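PDB 5WE0: protection of telomeres protein poz1 from Schizosaccharomyces pombe, which binds telomeric DNA and negatively regulates telomerase and telomere length. Local coordinates for residues R110-M114 / L133-L138. Sequence-based numbering, arbitrary orientation.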
loop_
_atom_site.group_PDB
_atom_site.type_symbol
_atom_site.label_atom_id
_atom_site.label_comp_id
_atom_site.label_asym_id
_atom_site.label_seq_id
_atom_site.Cartn_x
_atom_site.Cartn_y
_atom_site.Cartn_z
ATOM N N ARG A 110 3.203 6.578 -11.147
ATOM C CA ARG A 110 4.181 5.862 -11.965
ATOM C C ARG A 110 3.762 5.874 -13.434
ATOM O O ARG A 110 4.589 6.108 -14.326
ATOM C CB ARG A 110 4.338 4.429 -11.486
ATOM C CG ARG A 110 5.429 3.667 -12.183
ATOM C CD ARG A 110 5.200 2.179 -12.054
ATOM N NE ARG A 110 3.946 1.808 -12.708
ATOM C CZ ARG A 110 3.793 1.700 -14.031
ATOM N NH1 ARG A 110 4.813 1.932 -14.846
ATOM N NH2 ARG A 110 2.612 1.370 -14.540
ATOM N N GLN A 111 2.480 5.615 -13.704
ATOM C CA GLN A 111 2.000 5.605 -15.083
ATOM C C GLN A 111 2.232 6.950 -15.770
ATOM O O GLN A 111 2.649 6.988 -16.929
ATOM C CB GLN A 111 0.538 5.212 -15.140
ATOM C CG GLN A 111 0.329 3.722 -14.983
ATOM C CD GLN A 111 -1.127 3.317 -15.150
ATOM O OE1 GLN A 111 -1.920 4.042 -15.757
ATOM N NE2 GLN A 111 -1.487 2.169 -14.596
ATOM N N ASN A 112 1.914 8.064 -15.094
ATOM C CA ASN A 112 2.182 9.374 -15.694
ATOM C C ASN A 112 3.660 9.578 -15.979
ATOM O O ASN A 112 4.022 10.084 -17.044
ATOM C CB ASN A 112 1.674 10.512 -14.823
ATOM C CG ASN A 112 0.235 10.837 -15.092
ATOM O OD1 ASN A 112 -0.584 9.951 -15.339
ATOM N ND2 ASN A 112 -0.071 12.134 -15.130
ATOM N N CYS A 113 4.530 9.201 -15.044
ATOM C CA CYS A 113 5.957 9.300 -15.315
ATOM C C CYS A 113 6.336 8.605 -16.618
ATOM O O CYS A 113 7.122 9.140 -17.404
ATOM C CB CYS A 113 6.756 8.722 -14.149
ATOM S SG CYS A 113 8.535 8.804 -14.397
ATOM N N MET A 114 5.818 7.401 -16.855
ATOM C CA MET A 114 6.244 6.682 -18.049
ATOM C C MET A 114 5.750 7.362 -19.324
ATOM O O MET A 114 6.418 7.293 -20.364
ATOM C CB MET A 114 5.789 5.228 -17.971
ATOM C CG MET A 114 6.612 4.455 -16.947
ATOM S SD MET A 114 8.412 4.514 -17.134
ATOM C CE MET A 114 8.753 2.846 -17.748
ATOM N N LEU A 133 9.761 -2.038 -18.514
ATOM C CA LEU A 133 9.573 -1.613 -17.135
ATOM C C LEU A 133 8.115 -1.343 -16.820
ATOM O O LEU A 133 7.630 -1.713 -15.743
ATOM C CB LEU A 133 10.411 -0.365 -16.865
ATOM C CG LEU A 133 11.839 -0.607 -16.387
ATOM C CD1 LEU A 133 11.720 -1.356 -15.076
ATOM C CD2 LEU A 133 12.649 -1.425 -17.369
ATOM N N ASN A 134 7.397 -0.706 -17.746
ATOM C CA ASN A 134 5.985 -0.429 -17.503
ATOM C C ASN A 134 5.210 -1.740 -17.373
ATOM O O ASN A 134 4.376 -1.894 -16.481
ATOM C CB ASN A 134 5.438 0.455 -18.622
ATOM C CG ASN A 134 4.084 1.050 -18.296
ATOM O OD1 ASN A 134 3.965 1.943 -17.442
ATOM N ND2 ASN A 134 3.059 0.586 -18.993
ATOM N N ASN A 135 5.496 -2.695 -18.255
ATOM C CA ASN A 135 4.832 -3.994 -18.247
ATOM C C ASN A 135 5.129 -4.780 -16.968
ATOM O O ASN A 135 4.246 -5.443 -16.411
ATOM C CB ASN A 135 5.278 -4.770 -19.490
ATOM C CG ASN A 135 4.638 -6.127 -19.602
ATOM O OD1 ASN A 135 3.414 -6.253 -19.731
ATOM N ND2 ASN A 135 5.468 -7.162 -19.575
ATOM N N GLU A 136 6.373 -4.731 -16.498
ATOM C CA GLU A 136 6.732 -5.429 -15.268
ATOM C C GLU A 136 5.999 -4.832 -14.072
ATOM O O GLU A 136 5.415 -5.559 -13.266
ATOM C CB GLU A 136 8.241 -5.381 -15.058
ATOM C CG GLU A 136 8.988 -6.533 -15.668
ATOM C CD GLU A 136 10.484 -6.365 -15.497
ATOM O OE1 GLU A 136 10.916 -6.146 -14.357
ATOM O OE2 GLU A 136 11.238 -6.466 -16.484
ATOM N N ALA A 137 6.015 -3.503 -13.952
ATOM C CA ALA A 137 5.312 -2.844 -12.858
ATOM C C ALA A 137 3.823 -3.150 -12.895
ATOM O O ALA A 137 3.214 -3.417 -11.853
ATOM C CB ALA A 137 5.561 -1.336 -12.905
ATOM N N LEU A 138 3.217 -3.127 -14.085
ATOM C CA LEU A 138 1.782 -3.392 -14.181
ATOM C C LEU A 138 1.449 -4.798 -13.729
ATOM O O LEU A 138 0.429 -5.012 -13.067
ATOM C CB LEU A 138 1.287 -3.200 -15.617
ATOM C CG LEU A 138 1.089 -1.799 -16.157
ATOM C CD1 LEU A 138 0.894 -1.892 -17.685
ATOM C CD2 LEU A 138 -0.114 -1.157 -15.480
HETATM O O HOH W 1 2.623 4.426 -18.396
#
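Arg110 places CG opposite its backbone N (chi1 -174°) and then bends about the CG-CD bond (chi3 63°), and Asn134, with its CG likewise opposite the backbone N (chi1 -167°), reaches back to meet it. The two residues join helices 93-115 and 130-157 of this all-helical protein, which run antiparallel here with segment axes 11.1 Å apart. Arg110 NH1 donates to Asn134 OD1 at 2.7 Å, a nearly straight bond that lies in the guanidinium plane yet arrives from above the amide carbonyl plane; NH2 adds a weak second bond to the same oxygen. A water bound to the backbone O of Gln111 donates to Asn134 OD1 as well, so three donors, one of them weak, converge on that atom. Ala137 CB sits over one face of the guanidinium, 3.5 Å from Arg110 NE. Beyond the pair, Glu107 forms a salt bridge with NH2 and Gln226 of helix 209-230 accepts a bond from NH1, which together with Asn134 should fix the rotation of the group. A leucine in place of Arg110 would probably leave Glu107 without its cationic mate and Asn134 OD1 without its direct link to the facing helix. On the flank, Leu138 CD2 lies 3.7 Å from Gln111 NE2, an amide nitrogen that is itself hydrogen-bonded to Glu107. One turn after Arg110, next to the Cys113-Cys231 disulfide, Met114 closes the other end: its chain, bent at two torsions, runs alongside Asn134 in the opposite direction and sets the methyl CE 3.7 Å from Leu133 CB.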